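Local coordinates for protein tRNA (guanine(26)-N(2))-dimethyltransferase (Pyrococcus horikoshii, PDB 2DUL) that probably transfers two methyl groups from S-adenosyl-L-methionine to N2 of guanine 26 in a number of tRNAs, at residues 218-223 with 227-232; 192-197 with 279-284; 162-167 with 198-203; 36-41 with 307-312; 313-318 with 355-360. All coordinates share one frame; numbering follows the deposited sequence.

Interaction 1. Residues 218-223 with 227-232; sequences ILAYYK and FRAFVK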
# COMPACT_ATOMS: atom_id res chain seq x y z
N ILE A 218 -1.77 8.63 -1.81
CA ILE A 218 -1.22 9.24 -0.61
C ILE A 218 0.17 8.64 -0.41
O ILE A 218 1.15 9.35 -0.22
CB ILE A 218 -2.09 8.92 0.62
CG1 ILE A 218 -3.47 9.57 0.45
CG2 ILE A 218 -1.40 9.42 1.88
CD1 ILE A 218 -4.50 9.08 1.46
N LEU A 219 0.23 7.32 -0.47
CA LEU A 219 1.48 6.59 -0.29
C LEU A 219 1.32 5.16 -0.77
O LEU A 219 0.38 4.48 -0.38
CB LEU A 219 1.87 6.58 1.19
CG LEU A 219 3.02 5.64 1.57
CD1 LEU A 219 4.31 6.08 0.89
CD2 LEU A 219 3.20 5.63 3.08
N ALA A 220 2.23 4.73 -1.63
CA ALA A 220 2.20 3.36 -2.14
C ALA A 220 3.64 2.89 -2.13
O ALA A 220 4.54 3.61 -2.58
CB ALA A 220 1.63 3.31 -3.54
N TYR A 221 3.87 1.69 -1.62
CA TYR A 221 5.23 1.19 -1.53
C TYR A 221 5.30 -0.33 -1.50
O TYR A 221 4.28 -1.01 -1.38
CB TYR A 221 5.90 1.76 -0.28
CG TYR A 221 5.28 1.30 1.03
CD1 TYR A 221 5.72 0.13 1.65
CD2 TYR A 221 4.26 2.02 1.64
CE1 TYR A 221 5.16 -0.31 2.85
CE2 TYR A 221 3.68 1.59 2.84
CZ TYR A 221 4.15 0.42 3.44
OH TYR A 221 3.59 -0.02 4.62
N TYR A 222 6.51 -0.85 -1.63
CA TYR A 222 6.77 -2.28 -1.59
C TYR A 222 7.66 -2.55 -0.39
O TYR A 222 8.56 -1.76 -0.09
CB TYR A 222 7.49 -2.73 -2.86
CG TYR A 222 8.02 -4.14 -2.77
CD1 TYR A 222 7.18 -5.23 -2.99
CD2 TYR A 222 9.34 -4.39 -2.40
CE1 TYR A 222 7.64 -6.53 -2.84
CE2 TYR A 222 9.82 -5.69 -2.25
CZ TYR A 222 8.96 -6.75 -2.47
OH TYR A 222 9.41 -8.04 -2.30
N LYS A 223 7.42 -3.66 0.30
CA LYS A 223 8.23 -4.02 1.46
C LYS A 223 8.11 -5.49 1.79
O LYS A 223 7.02 -6.01 2.04
CB LYS A 223 7.81 -3.19 2.68
CG LYS A 223 8.70 -3.40 3.91
CD LYS A 223 10.08 -2.79 3.69
CE LYS A 223 10.91 -2.79 4.97
NZ LYS A 223 11.31 -4.16 5.38
N PHE A 227 2.73 -5.59 -1.14
CA PHE A 227 2.48 -4.31 -1.78
C PHE A 227 1.42 -3.55 -1.00
O PHE A 227 0.40 -4.13 -0.61
CB PHE A 227 2.03 -4.55 -3.22
CG PHE A 227 3.00 -5.39 -4.02
CD1 PHE A 227 3.11 -6.76 -3.79
CD2 PHE A 227 3.82 -4.81 -4.98
CE1 PHE A 227 4.02 -7.54 -4.50
CE2 PHE A 227 4.73 -5.57 -5.70
CZ PHE A 227 4.83 -6.95 -5.46
N ARG A 228 1.67 -2.26 -0.80
CA ARG A 228 0.78 -1.40 -0.02
C ARG A 228 0.38 -0.15 -0.80
O ARG A 228 1.22 0.50 -1.41
CB ARG A 228 1.50 -0.96 1.26
CG ARG A 228 0.89 -1.41 2.57
CD ARG A 228 -0.52 -0.89 2.76
NE ARG A 228 -0.88 -0.83 4.18
CZ ARG A 228 -2.12 -0.89 4.65
NH1 ARG A 228 -3.14 -1.02 3.81
NH2 ARG A 228 -2.35 -0.80 5.95
N ALA A 229 -0.90 0.20 -0.74
CA ALA A 229 -1.37 1.39 -1.43
C ALA A 229 -2.41 2.15 -0.62
O ALA A 229 -3.44 1.59 -0.24
CB ALA A 229 -1.95 1.02 -2.79
N PHE A 230 -2.12 3.42 -0.35
CA PHE A 230 -3.04 4.28 0.37
C PHE A 230 -3.52 5.32 -0.64
O PHE A 230 -2.70 6.07 -1.18
CB PHE A 230 -2.35 4.99 1.54
CG PHE A 230 -1.91 4.08 2.64
CD1 PHE A 230 -0.58 3.67 2.74
CD2 PHE A 230 -2.82 3.62 3.59
CE1 PHE A 230 -0.17 2.82 3.77
CE2 PHE A 230 -2.42 2.77 4.62
CZ PHE A 230 -1.09 2.37 4.71
N VAL A 231 -4.82 5.37 -0.89
CA VAL A 231 -5.36 6.33 -1.83
C VAL A 231 -6.48 7.16 -1.26
O VAL A 231 -7.21 6.72 -0.36
CB VAL A 231 -5.86 5.64 -3.13
CG1 VAL A 231 -4.71 4.90 -3.80
CG2 VAL A 231 -7.00 4.68 -2.81
N LYS A 232 -6.61 8.37 -1.78
CA LYS A 232 -7.65 9.30 -1.36
C LYS A 232 -8.65 9.36 -2.51
O LYS A 232 -8.30 9.72 -3.63
CB LYS A 232 -7.06 10.70 -1.14
CG LYS A 232 -8.09 11.77 -0.80
CD LYS A 232 -8.71 11.57 0.58
CE LYS A 232 -9.55 12.77 0.98
NZ LYS A 232 -10.17 12.63 2.32
O HOH W 1 1.25 -0.05 5.96

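Interaction 2. Residues 192-197 with 279-284; sequences CHEVGT and GPLKDE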
# COMPACT_ATOMS: atom_id res chain seq x y z
N CYS A 192 10.08 -5.25 -11.25
CA CYS A 192 8.83 -5.85 -10.79
C CYS A 192 8.22 -5.32 -9.49
O CYS A 192 7.00 -5.20 -9.39
CB CYS A 192 8.95 -7.37 -10.72
SG CYS A 192 9.95 -8.03 -9.39
N HIS A 193 9.05 -4.99 -8.50
CA HIS A 193 8.51 -4.47 -7.25
C HIS A 193 7.72 -3.18 -7.52
O HIS A 193 6.63 -2.99 -6.98
CB HIS A 193 9.64 -4.20 -6.25
CG HIS A 193 10.34 -5.43 -5.78
ND1 HIS A 193 11.53 -5.39 -5.08
CD2 HIS A 193 10.01 -6.74 -5.89
CE1 HIS A 193 11.91 -6.63 -4.80
NE2 HIS A 193 11.01 -7.46 -5.28
N GLU A 194 8.27 -2.30 -8.35
CA GLU A 194 7.56 -1.06 -8.64
C GLU A 194 6.40 -1.27 -9.60
O GLU A 194 5.33 -0.70 -9.40
CB GLU A 194 8.50 0.01 -9.20
CG GLU A 194 7.76 1.36 -9.33
CD GLU A 194 8.64 2.51 -9.78
OE1 GLU A 194 9.86 2.46 -9.55
OE2 GLU A 194 8.08 3.48 -10.34
N VAL A 195 6.61 -2.07 -10.65
CA VAL A 195 5.53 -2.32 -11.61
C VAL A 195 4.34 -2.95 -10.89
O VAL A 195 3.18 -2.57 -11.12
CB VAL A 195 6.01 -3.23 -12.77
CG1 VAL A 195 4.84 -3.62 -13.66
CG2 VAL A 195 7.07 -2.50 -13.59
N GLY A 196 4.62 -3.91 -10.01
CA GLY A 196 3.56 -4.55 -9.26
C GLY A 196 2.82 -3.53 -8.41
O GLY A 196 1.59 -3.59 -8.29
N THR A 197 3.56 -2.59 -7.84
CA THR A 197 2.97 -1.55 -7.01
C THR A 197 2.10 -0.64 -7.88
O THR A 197 1.01 -0.25 -7.47
CB THR A 197 4.06 -0.71 -6.30
OG1 THR A 197 4.79 -1.55 -5.39
CG2 THR A 197 3.45 0.42 -5.51
N GLY A 279 1.15 7.88 -12.44
CA GLY A 279 1.15 9.10 -11.65
C GLY A 279 2.05 8.97 -10.44
O GLY A 279 2.86 8.04 -10.36
N PRO A 280 1.94 9.90 -9.47
CA PRO A 280 2.76 9.88 -8.25
C PRO A 280 2.49 8.65 -7.39
O PRO A 280 1.37 8.14 -7.37
CB PRO A 280 2.32 11.16 -7.52
CG PRO A 280 1.80 12.04 -8.63
CD PRO A 280 1.06 11.07 -9.50
N LEU A 281 3.52 8.16 -6.70
CA LEU A 281 3.33 7.02 -5.81
C LEU A 281 3.32 7.54 -4.37
O LEU A 281 3.27 6.77 -3.42
CB LEU A 281 4.43 5.97 -6.00
CG LEU A 281 4.25 5.08 -7.23
CD1 LEU A 281 5.33 3.99 -7.24
CD2 LEU A 281 2.86 4.43 -7.21
N LYS A 282 3.39 8.86 -4.22
CA LYS A 282 3.36 9.47 -2.90
C LYS A 282 2.94 10.93 -2.95
O LYS A 282 3.08 11.60 -3.97
CB LYS A 282 4.74 9.38 -2.22
CG LYS A 282 5.79 10.34 -2.78
CD LYS A 282 7.00 10.43 -1.86
CE LYS A 282 8.08 11.36 -2.43
NZ LYS A 282 9.26 11.45 -1.52
N ASP A 283 2.39 11.40 -1.84
CA ASP A 283 2.00 12.79 -1.70
C ASP A 283 3.15 13.35 -0.87
O ASP A 283 3.24 13.10 0.33
CB ASP A 283 0.69 12.91 -0.92
CG ASP A 283 0.28 14.36 -0.70
OD1 ASP A 283 1.08 15.11 -0.11
OD2 ASP A 283 -0.83 14.74 -1.11
N GLU A 284 4.06 14.07 -1.53
CA GLU A 284 5.23 14.66 -0.87
C GLU A 284 4.98 15.23 0.52
O GLU A 284 5.66 14.86 1.48
CB GLU A 284 5.84 15.76 -1.73
CG GLU A 284 6.61 15.27 -2.93
CD GLU A 284 7.27 16.41 -3.69
OE1 GLU A 284 8.03 17.17 -3.06
OE2 GLU A 284 7.01 16.55 -4.90

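Interaction 3. Residues 162-167 with 198-203; sequences VTATDG and RILVGV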
# COMPACT_ATOMS: atom_id res chain seq x y z
N VAL A 162 -4.93 -0.52 0.94
CA VAL A 162 -4.99 -1.86 0.38
C VAL A 162 -3.63 -2.54 0.41
O VAL A 162 -2.61 -1.92 0.11
CB VAL A 162 -5.48 -1.83 -1.09
CG1 VAL A 162 -5.75 -3.24 -1.58
CG2 VAL A 162 -6.72 -0.95 -1.22
N THR A 163 -3.63 -3.81 0.77
CA THR A 163 -2.40 -4.59 0.81
C THR A 163 -2.57 -5.84 -0.03
O THR A 163 -3.62 -6.48 -0.02
CB THR A 163 -2.04 -5.03 2.24
OG1 THR A 163 -1.85 -3.88 3.07
CG2 THR A 163 -0.75 -5.84 2.23
N ALA A 164 -1.53 -6.18 -0.79
CA ALA A 164 -1.54 -7.38 -1.60
C ALA A 164 -0.33 -8.16 -1.10
O ALA A 164 0.79 -7.66 -1.14
CB ALA A 164 -1.38 -7.04 -3.08
N THR A 165 -0.57 -9.37 -0.59
CA THR A 165 0.51 -10.20 -0.07
C THR A 165 1.14 -11.10 -1.12
O THR A 165 2.36 -11.22 -1.18
CB THR A 165 0.01 -11.09 1.09
OG1 THR A 165 -0.53 -10.26 2.12
CG2 THR A 165 1.15 -11.92 1.66
N ASP A 166 0.31 -11.75 -1.93
CA ASP A 166 0.83 -12.63 -2.96
C ASP A 166 1.45 -11.84 -4.10
O ASP A 166 0.75 -11.38 -5.01
CB ASP A 166 -0.27 -13.55 -3.48
CG ASP A 166 0.25 -14.60 -4.44
OD1 ASP A 166 1.46 -14.90 -4.39
OD2 ASP A 166 -0.55 -15.14 -5.24
N GLY A 167 2.77 -11.68 -4.05
CA GLY A 167 3.48 -10.94 -5.08
C GLY A 167 3.87 -11.77 -6.28
O GLY A 167 4.54 -11.28 -7.18
N ARG A 198 2.57 -0.31 -9.08
CA ARG A 198 1.81 0.54 -9.98
C ARG A 198 0.61 -0.20 -10.56
O ARG A 198 -0.40 0.43 -10.90
CB ARG A 198 2.71 1.08 -11.10
CG ARG A 198 3.65 2.16 -10.60
CD ARG A 198 4.60 2.65 -11.68
NE ARG A 198 5.52 3.64 -11.11
CZ ARG A 198 5.20 4.91 -10.88
NH1 ARG A 198 6.10 5.73 -10.34
NH2 ARG A 198 4.00 5.38 -11.21
N ILE A 199 0.71 -1.52 -10.67
CA ILE A 199 -0.41 -2.32 -11.16
C ILE A 199 -1.52 -2.27 -10.10
O ILE A 199 -2.70 -2.11 -10.42
CB ILE A 199 -0.01 -3.80 -11.42
CG1 ILE A 199 0.80 -3.90 -12.72
CG2 ILE A 199 -1.27 -4.68 -11.54
CD1 ILE A 199 1.43 -5.27 -12.96
N LEU A 200 -1.13 -2.38 -8.83
CA LEU A 200 -2.09 -2.34 -7.74
C LEU A 200 -2.82 -0.99 -7.72
O LEU A 200 -4.04 -0.93 -7.61
CB LEU A 200 -1.39 -2.54 -6.39
CG LEU A 200 -2.12 -3.27 -5.26
CD1 LEU A 200 -1.48 -2.85 -3.93
CD2 LEU A 200 -3.59 -2.96 -5.26
N VAL A 201 -2.06 0.10 -7.79
CA VAL A 201 -2.68 1.42 -7.78
C VAL A 201 -3.60 1.55 -8.99
O VAL A 201 -4.72 2.05 -8.88
CB VAL A 201 -1.62 2.54 -7.82
CG1 VAL A 201 -2.31 3.91 -7.92
CG2 VAL A 201 -0.74 2.47 -6.57
N GLY A 202 -3.11 1.08 -10.13
CA GLY A 202 -3.88 1.15 -11.36
C GLY A 202 -5.21 0.41 -11.34
O GLY A 202 -6.18 0.89 -11.92
N VAL A 203 -5.26 -0.74 -10.68
CA VAL A 203 -6.51 -1.50 -10.63
C VAL A 203 -7.53 -0.81 -9.71
O VAL A 203 -8.74 -0.83 -9.97
CB VAL A 203 -6.28 -2.97 -10.17
CG1 VAL A 203 -6.03 -3.03 -8.68
CG2 VAL A 203 -7.49 -3.83 -10.58

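Interaction 4. Residues 36-41 with 307-312; sequences RDIVVV and KLLKMI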
# COMPACT_ATOMS: atom_id res chain seq x y z
N ARG A 36 1.48 -2.06 10.32
CA ARG A 36 0.50 -1.39 11.16
C ARG A 36 1.04 -0.06 11.71
O ARG A 36 0.28 0.90 11.88
CB ARG A 36 0.04 -2.32 12.29
CG ARG A 36 -0.83 -3.48 11.78
CD ARG A 36 -1.32 -4.36 12.92
NE ARG A 36 -0.32 -5.32 13.38
CZ ARG A 36 -0.11 -6.52 12.84
NH1 ARG A 36 -0.83 -6.92 11.80
NH2 ARG A 36 0.82 -7.32 13.35
N ASP A 37 2.35 0.01 11.99
CA ASP A 37 2.93 1.26 12.47
C ASP A 37 2.70 2.34 11.41
O ASP A 37 2.29 3.46 11.73
CB ASP A 37 4.45 1.13 12.67
CG ASP A 37 4.83 0.52 14.01
OD1 ASP A 37 4.04 0.60 14.98
OD2 ASP A 37 5.95 -0.02 14.10
N ILE A 38 2.99 1.99 10.16
CA ILE A 38 2.84 2.93 9.05
C ILE A 38 1.43 3.50 8.97
O ILE A 38 1.26 4.72 8.87
CB ILE A 38 3.20 2.26 7.69
CG1 ILE A 38 4.62 1.68 7.74
CG2 ILE A 38 3.10 3.27 6.55
CD1 ILE A 38 5.69 2.70 8.06
N VAL A 39 0.43 2.63 9.01
CA VAL A 39 -0.94 3.11 8.94
C VAL A 39 -1.29 3.96 10.16
O VAL A 39 -1.98 4.98 10.04
CB VAL A 39 -1.95 1.93 8.76
CG1 VAL A 39 -1.84 0.94 9.89
CG2 VAL A 39 -3.37 2.47 8.65
N VAL A 40 -0.78 3.58 11.33
CA VAL A 40 -1.03 4.35 12.55
C VAL A 40 -0.47 5.76 12.37
O VAL A 40 -1.11 6.75 12.73
CB VAL A 40 -0.36 3.68 13.78
CG1 VAL A 40 -0.23 4.68 14.93
CG2 VAL A 40 -1.19 2.49 14.24
N VAL A 41 0.73 5.85 11.79
CA VAL A 41 1.35 7.14 11.56
C VAL A 41 0.50 7.97 10.61
O VAL A 41 0.20 9.14 10.88
CB VAL A 41 2.76 6.98 10.95
CG1 VAL A 41 3.31 8.34 10.52
CG2 VAL A 41 3.70 6.35 11.98
N LYS A 307 13.21 4.26 9.18
CA LYS A 307 14.12 3.92 8.10
C LYS A 307 13.38 3.84 6.76
O LYS A 307 13.86 4.34 5.75
CB LYS A 307 14.81 2.58 8.38
CG LYS A 307 15.88 2.22 7.35
CD LYS A 307 16.67 0.98 7.77
CE LYS A 307 15.81 -0.28 7.75
NZ LYS A 307 15.43 -0.68 6.36
N LEU A 308 12.21 3.21 6.76
CA LEU A 308 11.42 3.07 5.54
C LEU A 308 10.85 4.41 5.10
O LEU A 308 10.95 4.79 3.93
CB LEU A 308 10.29 2.07 5.75
CG LEU A 308 9.34 1.88 4.56
CD1 LEU A 308 10.12 1.41 3.35
CD2 LEU A 308 8.25 0.87 4.93
N LEU A 309 10.24 5.13 6.04
CA LEU A 309 9.64 6.43 5.74
C LEU A 309 10.66 7.47 5.27
O LEU A 309 10.36 8.31 4.42
CB LEU A 309 8.87 6.94 6.97
CG LEU A 309 7.61 6.15 7.36
CD1 LEU A 309 7.03 6.69 8.66
CD2 LEU A 309 6.58 6.24 6.24
N LYS A 310 11.88 7.42 5.82
CA LYS A 310 12.90 8.38 5.42
C LYS A 310 13.38 8.07 4.01
O LYS A 310 13.67 8.97 3.22
CB LYS A 310 14.08 8.35 6.40
CG LYS A 310 13.76 8.96 7.75
CD LYS A 310 14.94 8.88 8.71
CE LYS A 310 14.60 9.53 10.05
NZ LYS A 310 15.71 9.40 11.03
N MET A 311 13.47 6.78 3.68
CA MET A 311 13.90 6.36 2.36
C MET A 311 12.87 6.85 1.33
O MET A 311 13.24 7.44 0.32
CB MET A 311 14.01 4.83 2.29
CG MET A 311 14.19 4.28 0.89
SD MET A 311 15.67 4.90 0.05
CE MET A 311 16.84 3.59 0.46
N ILE A 312 11.59 6.62 1.61
CA ILE A 312 10.53 7.03 0.70
C ILE A 312 10.40 8.55 0.64
O ILE A 312 10.13 9.12 -0.41
CB ILE A 312 9.17 6.41 1.14
CG1 ILE A 312 9.25 4.89 1.02
CG2 ILE A 312 8.04 6.95 0.27
CD1 ILE A 312 8.02 4.16 1.53

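Interaction 5. Residues 313-318 with 355-360; sequences DQELDI and THFSPT. With GOL (glycerol), chain B.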
# COMPACT_ATOMS: atom_id res chain seq x y z
N ASP A 313 10.61 9.20 1.78
CA ASP A 313 10.52 10.66 1.84
C ASP A 313 11.57 11.32 0.95
O ASP A 313 11.29 12.32 0.29
CB ASP A 313 10.67 11.12 3.29
CG ASP A 313 10.62 12.63 3.44
OD1 ASP A 313 9.69 13.26 2.88
OD2 ASP A 313 11.51 13.19 4.11
N GLN A 314 12.78 10.77 0.92
CA GLN A 314 13.84 11.36 0.11
C GLN A 314 13.89 10.78 -1.30
O GLN A 314 14.60 11.28 -2.17
CB GLN A 314 15.20 11.17 0.80
CG GLN A 314 15.69 9.74 0.82
CD GLN A 314 16.96 9.57 -0.00
OE1 GLN A 314 17.01 9.94 -1.18
NE2 GLN A 314 17.98 8.99 0.61
N GLU A 315 13.12 9.72 -1.53
CA GLU A 315 13.09 9.07 -2.83
C GLU A 315 12.43 9.95 -3.89
O GLU A 315 11.36 10.52 -3.67
CB GLU A 315 12.35 7.74 -2.72
CG GLU A 315 12.45 6.85 -3.94
CD GLU A 315 11.89 5.46 -3.68
OE1 GLU A 315 12.12 4.93 -2.58
OE2 GLU A 315 11.23 4.91 -4.59
N LEU A 316 13.07 10.05 -5.05
CA LEU A 316 12.53 10.83 -6.15
C LEU A 316 11.26 10.11 -6.62
O LEU A 316 11.28 8.90 -6.82
CB LEU A 316 13.55 10.89 -7.29
CG LEU A 316 13.17 11.63 -8.57
CD1 LEU A 316 12.93 13.10 -8.25
CD2 LEU A 316 14.29 11.47 -9.61
N ASP A 317 10.17 10.85 -6.78
CA ASP A 317 8.92 10.23 -7.23
C ASP A 317 8.83 10.41 -8.74
O ASP A 317 8.42 11.46 -9.24
CB ASP A 317 7.72 10.87 -6.54
CG ASP A 317 6.44 10.05 -6.70
OD1 ASP A 317 6.47 9.00 -7.37
OD2 ASP A 317 5.40 10.45 -6.14
N ILE A 318 9.24 9.38 -9.46
CA ILE A 318 9.23 9.39 -10.91
C ILE A 318 9.01 7.94 -11.34
O ILE A 318 9.36 7.01 -10.61
CB ILE A 318 10.58 9.92 -11.43
CG1 ILE A 318 10.57 10.02 -12.96
CG2 ILE A 318 11.71 9.01 -10.96
CD1 ILE A 318 11.76 10.78 -13.52
N THR A 355 16.29 4.02 -4.09
CA THR A 355 14.86 3.73 -4.01
C THR A 355 14.61 2.51 -3.14
O THR A 355 15.39 1.56 -3.15
CB THR A 355 14.24 3.46 -5.40
OG1 THR A 355 12.91 2.95 -5.23
CG2 THR A 355 15.08 2.45 -6.19
N HIS A 356 13.50 2.54 -2.40
CA HIS A 356 13.14 1.44 -1.52
C HIS A 356 12.73 0.19 -2.32
O HIS A 356 12.63 -0.90 -1.76
CB HIS A 356 11.97 1.85 -0.63
CG HIS A 356 10.66 1.90 -1.34
ND1 HIS A 356 9.76 0.85 -1.32
CD2 HIS A 356 10.11 2.84 -2.15
CE1 HIS A 356 8.72 1.15 -2.08
NE2 HIS A 356 8.91 2.35 -2.60
N PHE A 357 12.50 0.35 -3.62
CA PHE A 357 12.10 -0.77 -4.46
C PHE A 357 13.20 -1.79 -4.71
O PHE A 357 12.92 -2.97 -4.95
CB PHE A 357 11.57 -0.27 -5.81
CG PHE A 357 10.20 0.36 -5.74
CD1 PHE A 357 9.10 -0.37 -5.29
CD2 PHE A 357 10.00 1.68 -6.14
CE1 PHE A 357 7.83 0.20 -5.24
CE2 PHE A 357 8.73 2.26 -6.10
CZ PHE A 357 7.64 1.52 -5.65
N SER A 358 14.45 -1.35 -4.65
CA SER A 358 15.60 -2.23 -4.88
C SER A 358 16.86 -1.60 -4.30
O SER A 358 17.04 -0.38 -4.37
CB SER A 358 15.78 -2.47 -6.37
OG SER A 358 17.00 -3.14 -6.63
N PRO A 359 17.75 -2.42 -3.73
CA PRO A 359 19.00 -1.94 -3.14
C PRO A 359 20.00 -1.37 -4.15
O PRO A 359 20.83 -0.53 -3.80
CB PRO A 359 19.54 -3.18 -2.43
CG PRO A 359 19.09 -4.29 -3.33
CD PRO A 359 17.66 -3.89 -3.63
N THR A 360 19.92 -1.82 -5.39
CA THR A 360 20.83 -1.33 -6.43
C THR A 360 20.12 -0.45 -7.46
O THR A 360 20.68 -0.12 -8.50
CB THR A 360 21.51 -2.50 -7.17
OG1 THR A 360 20.52 -3.43 -7.61
CG2 THR A 360 22.49 -3.21 -6.24
C1 GOL B . 8.42 7.69 -3.55
O1 GOL B . 8.86 8.61 -4.54
C2 GOL B . 7.80 6.46 -4.21
O2 GOL B . 8.77 5.83 -5.06
C3 GOL B . 7.33 5.48 -3.13
O3 GOL B . 6.76 4.33 -3.74

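Interaction 1. Residues 218-223 with 227-232
Phe230 meets Ile218 and Leu219 together and has more surface covered by the contact than any other residue. Its carbonyl O receives Ile218 N at 2.8 Å and Leu219 N at 3.3 Å, both from the same face of the carbonyl plane. Two residues facing one make a classic beta bulge. Phe230 N returns a bond to Leu219 O, 2.7 Å. Ile218 CB packs on Phe230 CB, and Ile218 CD1 reaches on to Val231 and Lys232.

The two strands form the antiparallel hairpin 213-223/226-235 at the edge of the class I methyltransferase sheet. As in other members of that fold, the hairpin's second strand sits between its first strand and a strand of the parallel core, here 158-164.

Tyr221 and Arg228 are a hydrogen-bonded pair. Tyr221 CG sits between the backbone N and the carbonyl carbon (chi1 65°), which brings the ring beside Arg228. Arg228 CB stands over one ring face, 3.8 Å from the Tyr221 ring centroid. A water links Tyr221 OH, at 2.7 Å, to Arg228 NE. With an alanine here, Arg228 CB and CG would probably lose the ring that lies against them, and the water one of its partners. Arg228 NH1 also forms a salt bridge with Asp136, while NH2 lies close to Arg61, predicted to bind S-adenosyl-L-methionine. Phe230 CZ lies 3.2 Å from the guanidinium plane of Arg228, over one of its faces.

Interaction 2. Residues 192-197 with 279-284
Leu281 is the one residue of 279-284 that touches residues 192-197, and it does so through CD1. This methyl lies 4.1 Å from Glu194 CG, with Glu194 OE2 hardly farther, and 4.4 Å from Thr197 CG2. These contacts are fairly loose. Leu281 CG is anti to the carbonyl carbon (chi1 -78°), which sends the methyl between two residues about one turn apart on the helix. The Leu281 and Glu194 side chains cross at a slant. Farther along the helix, Leu281 also touches Arg198 and Val201.

No hydrogen bond joins the two segments. The polar ends of Thr197 and Glu194 find partners away from Leu281. Thr197 OG1 bonds back to His193 O at 2.8 Å, and Thr197 N reaches the same oxygen at 3.2 Å from the opposite face of its plane. This turns the Thr197 methyl toward Leu281. The Glu194 carboxylate makes salt bridges to Arg198 and Lys363 and accepts Leu320 N.

Backbone bonds tie Leu281 to Ala220 and Asp283 to Ile218, so loop 279-283 is an addition of this chain along edge strand 213-223. Helix 192-209 lying against the sheet is characteristic of the Rossmann-like class I methyltransferase fold.

Interaction 3. Residues 162-167 with 198-203
Leu200 points from its helix toward the strand and divides its two methyls between Val162 and Ala164. CD2 goes to Val162 CG1, 4.3 Å. CD1 goes to Ala164 CB, also 4.3 Å. The forked end of the leucine therefore spans two strand residues that are two positions apart and face the same way. Thr163, between them, points to the other side of the sheet, where it touches Arg228.

The Leu200 first torsion, -147°, is well away from a staggered position, with CG only roughly anti to the backbone N. This turn of the side chain lets CD1 and CD2 lie against Ala164 and Val162. Val162 holds CG1 anti to its backbone N (chi1 -171°), and this is the branch that meets the leucine.

Strand 158-164 and strand 213-223 run parallel in one sheet, with strand 226-235 between them. Helix 192-209 lies on the connection from the first to the second, so the contact belongs to a beta-alpha-beta crossover of the class I methyltransferase fold. Leu200 also reaches Phe227 and Ala229 on the middle strand, and Val201 continues the cover onto Ala220.

The contact is wholly apolar, and no hydrogen bond passes between the segments. The nearest backbones, at Ala164 and Leu200, are 8.0 Å apart between CA atoms, a gap bridged by side chains alone.

Interaction 4. Residues 36-41 with 307-312
Ile38 and Leu309 reach toward each other tip to tip, and this is the tight part of the contact. Ile38 CD1 lies 4.0 Å from Leu309 CG and 4.1 Å from Leu309 CD2. Ile38 turns CG1 anti to the carbonyl carbon, and a second torsion of -58° sets CD1 against the leucine fork.

The packing is slacker on both flanks. Ile38 CD1 is 4.4 Å from Leu308 CD2, and Val41 CG1 only just comes near Leu309 CD1 at 4.5 Å. The helix segments cross at -62° with their axes 11.7 Å apart. That is too far for close meshing, so only the side-chain ends touch. Met290 of helix 284-295 packs against Ile38, Val41 and Leu309, while Tyr221 touches Ile38 and Leu308. Farther round helix 302-314, Lys307 and Lys310 face solvent.

Nothing polar crosses the contact. Asp37, next to Ile38, forms a salt bridge with Arg64 and accepts the backbone N of Ala300 and Arg301. Helix 33-46 also carries Arg36, predicted to bind S-adenosyl-L-methionine. The contact therefore joins a helix that probably borders the cofactor site of the class I methyltransferase fold to a helix from late in the chain.

Interaction 5. Residues 313-318 with 355-360
Glu315 reaches Thr355 and His356 at the start of a type I beta turn, Thr355 to Ser358. Thr355 OG1 also accepts Phe357 N at 3.1 Å, which makes an ST turn. Glu315 is the first residue to leave the helical path after helix 302-314.

Its CG is anti to the backbone N (chi1 -170°), and the extended chain runs straight to the turn. CB lies 4.0 Å from C1 of a glycerol, probably from the crystallisation liquor. CG passes Thr355 CA at 3.9 Å. CD brings the carboxylate between the turn and the glycerol. OE1 accepts a nearly straight bond from His356 N, 2.8 Å, and lies in the plane of the imidazole at its CD2 edge. OE2 accepts from Thr355 OG1 at 2.7 Å and from glycerol O2 at 2.7 Å. The two protein donors come from outside the carboxylate plane, 48° out at OE1 and 66° at OE2.

A leucine in place of Glu315 would probably leave His356 N and the Thr355 hydroxyl without their acceptor, and the turn less firmly held on this side. Across the glycerol, His356 NE2 donates to glycerol O3 at 3.1 Å, and the same NE2 sits over the centre of the Phe357 ring.

From the N terminus, 36-41 opens the longest loop, which interaction 4 closes at 307-312. Interactions 1, 2 and 3 all fall within it. Residues 162-167, at the end of strand 158-164, come next and pack against 198-203 in interaction 3. Interaction 2 starts at 192-197, before that loop is shut, and ends at 279-284, so the two cross on helix 192-209. Interaction 1, the hairpin, lies within the span of interaction 2. Interaction 5 follows in series, closing a loop from 313-318 to 355-360, and shares helix 302-314 with interaction 4. The hairpin is the hub: helix 192-209 covers one face, helices 33-46 and 302-314 cover the other, and His356 bonds to Tyr222 O.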